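Local structure of shikimate 5-dehydrogenase (Mycobacterium fortuitum subsp. fortuitum DSM 46621, 4XIJ) at residues H25-S28 / P29-H32; I49-T52 / A53-P57; D111-D114 / V115-V118; Q247-L250 / N251-F254; P264-K267 / E268-A272. The protein probably catalyses the NADP-dependent interconversion of 3-dehydroshikimate and shikimate, the fourth step on the way to chorismate and the aromatic amino acids. One frame throughout, in Å; residues are numbered along the deposited sequence.

Interaction 1: residues H25-S28 / P29-H32; sequences HSRS and PQLH. With SO4 (sulfate ion), chain F.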
# COMPACT_ATOMS: atom_id res chain seq x y z
N HIS A 25 -1.50 -7.97 13.18
CA HIS A 25 -0.57 -6.87 12.90
C HIS A 25 -1.28 -5.65 12.30
O HIS A 25 -0.82 -4.54 12.46
CB HIS A 25 0.53 -7.33 11.94
CG HIS A 25 1.59 -6.31 11.69
ND1 HIS A 25 1.53 -5.41 10.64
CD2 HIS A 25 2.73 -6.02 12.36
CE1 HIS A 25 2.59 -4.62 10.67
NE2 HIS A 25 3.35 -4.98 11.70
N SER A 26 -2.42 -5.86 11.64
CA SER A 26 -3.03 -4.77 10.92
C SER A 26 -3.32 -3.58 11.82
O SER A 26 -3.83 -3.75 12.94
CB SER A 26 -4.33 -5.23 10.25
OG SER A 26 -4.97 -4.14 9.59
N ARG A 27 -3.01 -2.40 11.33
CA ARG A 27 -3.35 -1.17 12.04
C ARG A 27 -4.67 -0.60 11.57
O ARG A 27 -5.07 0.48 12.02
CB ARG A 27 -2.26 -0.10 11.84
CG ARG A 27 -0.83 -0.51 12.20
CD ARG A 27 -0.69 -1.22 13.46
NE ARG A 27 0.63 -1.03 14.05
CZ ARG A 27 1.56 -1.96 14.21
NH1 ARG A 27 1.37 -3.22 13.79
NH2 ARG A 27 2.67 -1.63 14.84
N SER A 28 -5.36 -1.30 10.69
CA SER A 28 -6.59 -0.72 10.14
C SER A 28 -7.65 -0.42 11.21
O SER A 28 -8.26 0.64 11.14
CB SER A 28 -7.18 -1.63 9.07
OG SER A 28 -6.30 -1.60 7.98
N PRO A 29 -7.87 -1.31 12.19
CA PRO A 29 -8.90 -0.98 13.19
C PRO A 29 -8.58 0.31 13.96
O PRO A 29 -9.46 1.17 14.14
CB PRO A 29 -8.91 -2.19 14.13
CG PRO A 29 -8.47 -3.32 13.23
CD PRO A 29 -7.36 -2.69 12.39
N GLN A 30 -7.32 0.46 14.34
CA GLN A 30 -6.88 1.64 15.06
C GLN A 30 -7.06 2.90 14.27
O GLN A 30 -7.54 3.92 14.81
CB GLN A 30 -5.38 1.51 15.46
CG GLN A 30 -5.06 0.46 16.48
CD GLN A 30 -4.53 -0.80 15.80
OE1 GLN A 30 -5.23 -1.40 14.96
NE2 GLN A 30 -3.30 -1.21 16.15
N LEU A 31 -6.58 2.90 13.03
CA LEU A 31 -6.65 4.12 12.24
C LEU A 31 -8.09 4.49 11.88
O LEU A 31 -8.46 5.67 11.92
CB LEU A 31 -5.82 3.97 10.96
CG LEU A 31 -4.30 3.90 11.21
CD1 LEU A 31 -3.58 3.38 9.96
CD2 LEU A 31 -3.73 5.23 11.59
N HIS A 32 -8.91 3.48 11.61
CA HIS A 32 -10.32 3.75 11.33
C HIS A 32 -11.08 4.20 12.56
O HIS A 32 -11.84 5.17 12.48
CB HIS A 32 -11.02 2.53 10.69
CG HIS A 32 -10.76 2.38 9.21
ND1 HIS A 32 -11.69 2.72 8.25
CD2 HIS A 32 -9.66 1.97 8.53
CE1 HIS A 32 -11.18 2.52 7.05
NE2 HIS A 32 -9.94 2.05 7.19
S SO4 F . -0.69 -6.05 7.78
O1 SO4 F . -0.55 -5.10 8.89
O2 SO4 F . 0.37 -7.05 7.84
O3 SO4 F . -2.03 -6.62 7.72
O4 SO4 F . -0.47 -5.28 6.55
O HOH W 1 -2.13 -3.77 15.37
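The loop that turns into helix 28-38 closes its first helical turn with the bond from Leu31 N to Arg27 O, 3.0 Å long and nearly straight at 170°. The next bond, His32 N to Ser28 O, follows the same pattern. Upstream, Ser26 OG accepts from Ser28 N at 3.1 Å, an ST turn that caps the start of the helix, while the same side chain lies against the Pro29 ring, which packs on Val18 and Tyr46.

The loop joins strand 15-20 to helix 28-38 in the substrate-binding domain. In shikimate dehydrogenases the two serines of such a Ser-x-Ser loop typically bind the substrate carboxylate, and Ser26 and Ser28 probably correspond to them. A sulfate ion, probably from the crystallisation liquor, has settled beside it. His25 ND1 gives it a straight bond of 2.7 Å to O1, in the plane of the ring, and Thr73 holds the same ion. Over the centre of one face of that imidazole sits Arg27 NH1, 3.3 Å above the plane. Arg27 gets there by a bend at chi2 (-45°); NH1 donates in the carbonyl plane to a lone pair of His25 O, and NH2 forms a salt bridge with the C-terminal carboxylate of Gly275. Gln30 reaches back and crosses Arg27 at a slant, amide and guanidinium planes 20° apart. A water accepts from Gln30 NE2 and lies 3.0 Å from Ser26 O, to which it can donate; Arg48 also donates to that oxygen. Ser28 O lies at the edge of the His32 imidazole, whose nitrogens bond to Tyr36 and Gln256.

Interaction 2: residues I49-T52 / A53-P57; sequences IECT and AEQLP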
# COMPACT_ATOMS: atom_id res chain seq x y z
N ILE A 49 -11.42 -9.76 11.58
CA ILE A 49 -11.95 -11.08 11.26
C ILE A 49 -10.89 -11.92 10.57
O ILE A 49 -10.45 -11.61 9.48
CB ILE A 49 -13.22 -10.97 10.38
CG1 ILE A 49 -14.27 -10.09 11.06
CG2 ILE A 49 -13.79 -12.33 10.15
CD1 ILE A 49 -15.49 -9.71 10.19
N GLU A 50 -10.49 -13.00 11.23
CA GLU A 50 -9.55 -13.92 10.60
C GLU A 50 -10.27 -14.58 9.43
O GLU A 50 -11.42 -15.05 9.56
CB GLU A 50 -9.04 -14.97 11.61
CG GLU A 50 -7.86 -15.77 11.07
CD GLU A 50 -7.28 -16.77 12.05
OE1 GLU A 50 -7.80 -16.89 13.19
OE2 GLU A 50 -6.31 -17.46 11.65
N CYS A 51 -9.63 -14.59 8.27
CA CYS A 51 -10.29 -14.95 7.01
C CYS A 51 -9.25 -15.39 5.99
O CYS A 51 -8.32 -14.63 5.72
CB CYS A 51 -11.07 -13.76 6.44
SG CYS A 51 -12.16 -14.18 5.11
N THR A 52 -9.37 -16.62 5.47
CA THR A 52 -8.52 -17.07 4.37
C THR A 52 -9.03 -16.54 3.03
O THR A 52 -10.15 -15.99 2.98
CB THR A 52 -8.47 -18.59 4.31
OG1 THR A 52 -9.78 -19.04 3.91
CG2 THR A 52 -8.02 -19.17 5.68
N ALA A 53 -8.23 -16.69 1.97
CA ALA A 53 -8.70 -16.31 0.63
C ALA A 53 -9.98 -17.08 0.27
O ALA A 53 -10.94 -16.54 -0.29
CB ALA A 53 -7.63 -16.56 -0.42
N GLU A 54 -9.96 -18.36 0.62
CA GLU A 54 -11.06 -19.24 0.29
C GLU A 54 -12.33 -18.86 1.03
O GLU A 54 -13.44 -18.97 0.48
CB GLU A 54 -10.62 -20.66 0.59
CG GLU A 54 -9.49 -21.04 -0.38
CD GLU A 54 -8.01 -20.70 0.04
OE1 GLU A 54 -7.69 -20.04 1.06
OE2 GLU A 54 -7.13 -21.16 -0.72
N GLN A 55 -12.18 -18.38 2.28
CA GLN A 55 -13.36 -17.99 3.05
C GLN A 55 -13.97 -16.66 2.67
O GLN A 55 -15.14 -16.39 2.98
CB GLN A 55 -12.99 -17.91 4.54
CG GLN A 55 -12.65 -19.30 5.16
CD GLN A 55 -12.08 -19.16 6.55
OE1 GLN A 55 -11.37 -18.19 6.85
NE2 GLN A 55 -12.35 -20.12 7.40
N LEU A 56 -13.18 -15.78 2.05
CA LEU A 56 -13.64 -14.40 1.91
C LEU A 56 -14.95 -14.21 1.11
O LEU A 56 -15.82 -13.48 1.59
CB LEU A 56 -12.49 -13.55 1.34
CG LEU A 56 -12.76 -12.05 1.14
CD1 LEU A 56 -11.42 -11.26 1.29
CD2 LEU A 56 -13.42 -11.73 -0.25
N PRO A 57 -15.12 -14.85 -0.05
CA PRO A 57 -16.36 -14.58 -0.78
C PRO A 57 -17.61 -14.95 0.04
O PRO A 57 -18.59 -14.17 0.08
CB PRO A 57 -16.19 -15.42 -2.07
CG PRO A 57 -14.68 -15.51 -2.24
CD PRO A 57 -14.18 -15.70 -0.84
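Thr52 and Gln55 hold each other in the reciprocal pattern of a capping box, where the chain leaves edge strand 45-50 and turns towards helix 56-61. Gln55 N donates to Thr52 OG1 at 3.0 Å, and Thr52 N returns a straighter bond (168°) to Gln55 OE1 at 2.9 Å, the donor tilted 25° from the amide carbonyl plane. With chi1 at 68°, OG1 is set between the backbone N and the carbonyl carbon of Thr52, facing the turn, and the Gln55 chain runs extended past it, CG only 3.1 Å from OG1. The inner side is closely packed too. Cys51 SG presses on the Leu56 backbone, 3.5 Å from CA, and on its CB; both residues are buried against Leu19 of strand 15-20. The outer side is looser: Glu54 is exposed and was modelled in two conformers, and in the one given its OE1 merely lies 3.6 Å from Thr52 CB. Two weak bonds, from Gln55 N and Leu56 N, converge on Thr52 O. The strong grip on the turn therefore comes from side chains: each partner offers a side-chain oxygen to the other's backbone N-H, which ties OE1 and OG1 in place and should restrain the turn of the Gln55 amide.

Interaction 3: residues D111-D114 / V115-V118; sequences DNTD and VDGV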
# COMPACT_ATOMS: atom_id res chain seq x y z
N ASP A 111 -11.31 -1.73 -4.41
CA ASP A 111 -10.30 -0.74 -4.76
C ASP A 111 -8.98 -1.18 -4.18
O ASP A 111 -8.92 -2.10 -3.33
CB ASP A 111 -10.70 0.67 -4.26
CG ASP A 111 -9.85 1.81 -4.84
OD1 ASP A 111 -9.14 1.64 -5.87
OD2 ASP A 111 -9.95 2.92 -4.28
N ASN A 112 -7.91 -0.54 -4.64
CA ASN A 112 -6.60 -0.80 -4.06
C ASN A 112 -5.99 0.49 -3.54
O ASN A 112 -5.51 1.30 -4.32
CB ASN A 112 -5.68 -1.48 -5.10
CG ASN A 112 -4.41 -1.98 -4.44
OD1 ASN A 112 -3.70 -1.17 -3.81
ND2 ASN A 112 -4.13 -3.30 -4.54
N THR A 113 -6.05 0.71 -2.22
CA THR A 113 -5.48 1.93 -1.69
C THR A 113 -4.02 1.76 -1.26
O THR A 113 -3.41 2.72 -0.81
CB THR A 113 -6.29 2.50 -0.52
OG1 THR A 113 -6.11 1.65 0.64
CG2 THR A 113 -7.77 2.65 -0.91
N ASP A 114 -3.44 0.56 -1.45
CA ASP A 114 -1.98 0.41 -1.31
C ASP A 114 -1.31 1.35 -2.32
O ASP A 114 -0.20 1.87 -2.05
CB ASP A 114 -1.54 -1.06 -1.49
CG ASP A 114 -2.07 -1.95 -0.41
OD1 ASP A 114 -2.04 -1.55 0.76
OD2 ASP A 114 -2.53 -3.06 -0.70
N VAL A 115 -1.96 1.58 -3.47
CA VAL A 115 -1.44 2.55 -4.42
C VAL A 115 -1.31 3.95 -3.79
O VAL A 115 -0.28 4.65 -3.94
CB VAL A 115 -2.32 2.57 -5.68
CG1 VAL A 115 -1.95 3.73 -6.53
CG2 VAL A 115 -2.16 1.23 -6.45
N ASP A 116 -2.36 4.38 -3.06
CA ASP A 116 -2.31 5.65 -2.36
C ASP A 116 -1.23 5.66 -1.29
O ASP A 116 -0.67 6.73 -0.98
CB ASP A 116 -3.63 5.96 -1.62
CG ASP A 116 -4.82 6.05 -2.52
OD1 ASP A 116 -4.79 6.82 -3.46
OD2 ASP A 116 -5.79 5.33 -2.29
N GLY A 117 -1.00 4.51 -0.64
CA GLY A 117 0.09 4.43 0.32
C GLY A 117 1.40 4.96 -0.27
O GLY A 117 2.12 5.75 0.37
N VAL A 118 1.71 4.53 -1.49
CA VAL A 118 2.97 4.93 -2.08
C VAL A 118 2.85 6.32 -2.71
O VAL A 118 3.76 7.16 -2.52
CB VAL A 118 3.40 3.89 -3.13
CG1 VAL A 118 4.62 4.38 -3.98
CG2 VAL A 118 3.70 2.58 -2.46
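Asn112 and Val115 cross at about a right angle, the amide oxygen of one facing the backbone and CG2 branch of the other. Asn112 CG lies anti to its own backbone N (chi1 -170°), which brings OD1 to the start of the turn, where it accepts from Val115 N at 3.3 Å in a bent capping bond (141°) with the donor tilted 21° from the carbonyl plane; CG2 of Val115 sits 3.9 Å from that oxygen. The other amide atom, Asn112 ND2, is held by Ser96 O.

The turn carries the chain out of strand 108-111, in the mixed sheet of the substrate-binding domain, into helix 114-122, whose Val115 and Val118 lean on helix 138-147 of the second, parallel-sheet domain. Thr113 and Asp116 approach more slantwise: Asp116 OD2 comes alongside the carbon branch of Thr113, 3.4 Å from CB, and is also in a salt bridge with Arg90. Thr113 turns its hydroxyl the other way, to Gln252 O on helix 246-261. In the backbone, Gly117 N donates to Thr113 O at 3.0 Å, while the bond from Val118 N to Asp114 O is weak. Asp114 directs its carboxylate outward from this turn, OD2 in a salt bridge with Lys77, and a bound sulfate, probably from the crystallisation liquor, lies about 3 Å from its side chain, nearest atoms.

Interaction 4: residues Q247-L250 / N251-F254; sequences QMLL and NQAF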
# COMPACT_ATOMS: atom_id res chain seq x y z
N GLN A 247 4.06 5.98 6.82
CA GLN A 247 3.37 6.91 5.91
C GLN A 247 2.58 6.20 4.80
O GLN A 247 1.58 6.73 4.31
CB GLN A 247 4.38 7.90 5.27
CG GLN A 247 5.10 8.76 6.30
CD GLN A 247 4.13 9.47 7.26
OE1 GLN A 247 4.30 9.41 8.50
NE2 GLN A 247 3.18 10.18 6.72
N MET A 248 3.03 5.01 4.37
CA MET A 248 2.23 4.17 3.48
C MET A 248 0.94 3.75 4.19
O MET A 248 -0.13 3.92 3.65
CB MET A 248 3.04 2.96 3.03
CG MET A 248 4.23 3.40 2.19
SD MET A 248 5.43 2.06 1.94
CE MET A 248 4.48 0.80 1.08
N LEU A 249 1.05 3.25 5.42
CA LEU A 249 -0.15 2.82 6.17
C LEU A 249 -1.13 3.99 6.35
O LEU A 249 -2.35 3.83 6.16
CB LEU A 249 0.19 2.22 7.55
CG LEU A 249 1.04 0.95 7.57
CD1 LEU A 249 1.24 0.49 9.01
CD2 LEU A 249 0.39 -0.16 6.73
N LEU A 250 -0.61 5.17 6.67
CA LEU A 250 -1.44 6.36 6.84
C LEU A 250 -2.22 6.68 5.58
O LEU A 250 -3.44 6.83 5.62
CB LEU A 250 -0.57 7.53 7.26
CG LEU A 250 -1.35 8.82 7.52
CD1 LEU A 250 -2.15 8.71 8.79
CD2 LEU A 250 -0.35 9.95 7.61
N ASN A 251 -1.51 6.77 4.45
CA ASN A 251 -2.15 7.15 3.21
C ASN A 251 -3.10 6.06 2.65
O ASN A 251 -4.14 6.41 2.09
CB ASN A 251 -1.10 7.57 2.20
CG ASN A 251 -0.61 8.99 2.44
OD1 ASN A 251 -1.26 9.97 2.01
ND2 ASN A 251 0.49 9.13 3.18
N GLN A 252 -2.80 4.79 2.89
CA GLN A 252 -3.74 3.71 2.58
C GLN A 252 -5.07 3.91 3.29
O GLN A 252 -6.15 3.65 2.75
CB GLN A 252 -3.18 2.32 3.01
CG GLN A 252 -2.03 1.79 2.19
CD GLN A 252 -1.29 0.67 2.90
OE1 GLN A 252 -1.84 0.04 3.82
NE2 GLN A 252 -0.06 0.40 2.47
N ALA A 253 -4.98 4.33 4.55
CA ALA A 253 -6.14 4.44 5.41
C ALA A 253 -6.95 5.69 5.07
O ALA A 253 -8.18 5.66 5.21
CB ALA A 253 -5.70 4.45 6.89
N PHE A 254 -6.27 6.79 4.70
CA PHE A 254 -7.00 8.04 4.38
C PHE A 254 -8.07 7.71 3.35
O PHE A 254 -9.26 8.10 3.46
CB PHE A 254 -6.09 9.09 3.74
CG PHE A 254 -5.14 9.79 4.65
CD1 PHE A 254 -5.33 9.86 6.03
CD2 PHE A 254 -4.05 10.45 4.09
CE1 PHE A 254 -4.46 10.61 6.82
CE2 PHE A 254 -3.17 11.18 4.87
CZ PHE A 254 -3.36 11.26 6.25
O HOH W 2 2.35 11.06 4.34
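Residues Gln247 to Phe254 form two regular turns of helix 246-261, and each N-H from Asn251 to Phe254 bonds to the carbonyl four residues earlier. Asn251 adds a side-chain bond to this ladder. Its ND2 donates to Gln247 O at 2.9 Å, almost straight (169°), and that oxygen already accepts Asn251 N at 3.1 Å; the two donors come from opposite faces of the carbonyl plane. A water accepting from both Gln247 NE2 and Asn251 ND2 ties the two amides together. One turn apart, Leu250 and Phe254 cross at a slant; Leu250 swings CG anti to its backbone N (chi1 -178°), which brings CG to 3.4 Å from Phe254 CZ, with CD1 and CD2 reaching the same end of the ring. Leu250 O stands over one face of the phenyl ring, 3.5 Å above its plane and displaced towards the rim. Gln252 stretches back along the backbone, CG 3.2 Å from Met248 O. Around this helix, Met248 and Gln247 pack on helix 114-122, where Gln252 touches Asp114, while Phe254 and Ala253 lie against helix 267-272 and Leu249 touches the loop at Arg27.

Interaction 5: residues P264-K267 / E268-A272; sequences PAPK and EAMRA. With EDO (1,2-ethanediol), chain C; SO4 (sulfate ion), chain H.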
# COMPACT_ATOMS: atom_id res chain seq x y z
N PRO A 264 -14.07 14.01 4.33
CA PRO A 264 -12.61 14.17 4.22
C PRO A 264 -11.89 13.51 5.39
O PRO A 264 -12.38 13.55 6.53
CB PRO A 264 -12.43 15.67 4.23
CG PRO A 264 -13.75 16.19 3.68
CD PRO A 264 -14.77 15.29 4.30
N ALA A 265 -10.77 12.84 5.11
CA ALA A 265 -10.04 12.16 6.18
C ALA A 265 -9.61 13.15 7.26
O ALA A 265 -9.11 14.21 6.95
CB ALA A 265 -8.82 11.39 5.61
N PRO A 266 -9.78 12.80 8.54
CA PRO A 266 -9.33 13.68 9.63
C PRO A 266 -7.85 13.40 9.84
O PRO A 266 -7.46 12.52 10.62
CB PRO A 266 -10.20 13.24 10.82
CG PRO A 266 -10.42 11.75 10.56
CD PRO A 266 -10.48 11.61 9.03
N LYS A 267 -7.02 14.12 9.11
CA LYS A 267 -5.63 13.65 8.99
C LYS A 267 -4.83 13.78 10.28
O LYS A 267 -4.03 12.89 10.59
CB LYS A 267 -4.89 14.38 7.85
CG LYS A 267 -5.52 14.14 6.49
CD LYS A 267 -4.67 14.62 5.32
CE LYS A 267 -5.25 14.10 4.03
NZ LYS A 267 -4.42 14.48 2.82
N GLU A 268 -5.02 14.85 11.06
CA GLU A 268 -4.25 14.99 12.29
C GLU A 268 -4.65 13.91 13.27
O GLU A 268 -3.81 13.36 14.01
CB GLU A 268 -4.39 16.39 12.90
CG GLU A 268 -3.51 17.44 12.17
CD GLU A 268 -1.98 17.23 12.37
OE1 GLU A 268 -1.46 17.66 13.45
OE2 GLU A 268 -1.32 16.68 11.45
N ALA A 269 -5.95 13.61 13.33
CA ALA A 269 -6.42 12.58 14.27
C ALA A 269 -5.83 11.22 13.87
O ALA A 269 -5.41 10.44 14.73
CB ALA A 269 -7.93 12.53 14.27
N MET A 270 -5.76 10.94 12.57
CA MET A 270 -5.19 9.66 12.13
C MET A 270 -3.68 9.61 12.36
O MET A 270 -3.13 8.57 12.72
CB MET A 270 -5.55 9.43 10.66
CG MET A 270 -7.07 9.19 10.54
SD MET A 270 -7.63 8.96 8.85
CE MET A 270 -6.99 7.30 8.47
N ARG A 271 -3.00 10.75 12.17
CA ARG A 271 -1.57 10.79 12.51
C ARG A 271 -1.32 10.51 14.00
O ARG A 271 -0.27 9.90 14.34
CB ARG A 271 -0.92 12.12 12.13
CG ARG A 271 -0.81 12.31 10.60
CD ARG A 271 -0.28 13.70 10.23
NE ARG A 271 -0.23 13.85 8.78
CZ ARG A 271 -0.89 14.78 8.09
NH1 ARG A 271 -0.78 14.81 6.77
NH2 ARG A 271 -1.62 15.70 8.73
N ALA A 272 -2.22 10.98 14.87
CA ALA A 272 -2.05 10.71 16.30
C ALA A 272 -2.12 9.22 16.60
O ALA A 272 -1.55 8.77 17.58
CB ALA A 272 -3.12 11.49 17.13
C1 EDO C . -6.22 17.46 9.97
O1 EDO C . -6.95 16.99 11.05
C2 EDO C . -7.28 17.89 9.01
O2 EDO C . -7.42 16.84 8.05
S SO4 H . -2.06 17.81 5.37
O1 SO4 H . -2.68 17.50 6.69
O2 SO4 H . -1.04 18.86 5.54
O3 SO4 H . -3.10 18.31 4.46
O4 SO4 H . -1.44 16.61 4.78
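One face of the Arg271 guanidinium is laid over Lys267 CB, 3.6 Å from NH2, and its edge is given to a sulfate ion whose sulfur lies in the plane of the group. Arg271 NH1 donates to O4 at 2.8 Å and NH2 to O1 at 2.9 Å, a two-pronged grip. NH2 also forms a salt bridge with Glu268 OE2 at 2.9 Å, 20° out of the guanidinium plane and on the anti lone pair of the carboxylate. The extended arginine chain passes Lys267 O on its way, with CG 3.3 Å from it, while Arg271 N bonds to that same oxygen. On the inner side, Pro266 holds the N-cap position and is the centre of an inverse gamma turn; its CD rests 3.9 Å from Met270 SD, and Pro266 O receives Met270 N. A 1,2-ethanediol sits at the start of helix 267-272, its O2 accepting from Lys267 N and its O1 from Glu268 N. Diol and sulfate both probably come from the crystallisation liquor. Proline brings no side-chain acceptor to the N-cap, which is consistent with the diol meeting these N-H groups, and the arginine, with Lys267 nearby, would favour an anion.

In the fold
Along the chain the five contacts come one after another. Interactions 1 and 2 belong to the substrate-binding domain, at the start of helix 28-38 and at the end of edge strand 45-50, with centres 18 Å apart. Interaction 3 leads from the mixed sheet into helix 114-122, and interactions 4 and 5 lie on the successive C-terminal helices 246-261 and 267-272. Helix 246-261 is the hub: interaction 4 lies 8 Å from interaction 3 and 10 Å from each of interactions 1 and 5, centre to centre, and touches all three. Interactions 1 and 5 also touch, centres 13 Å apart. Interaction 2 stands apart, 29 Å from interaction 5. The C-terminal helices thus return to the first domain and pack against it.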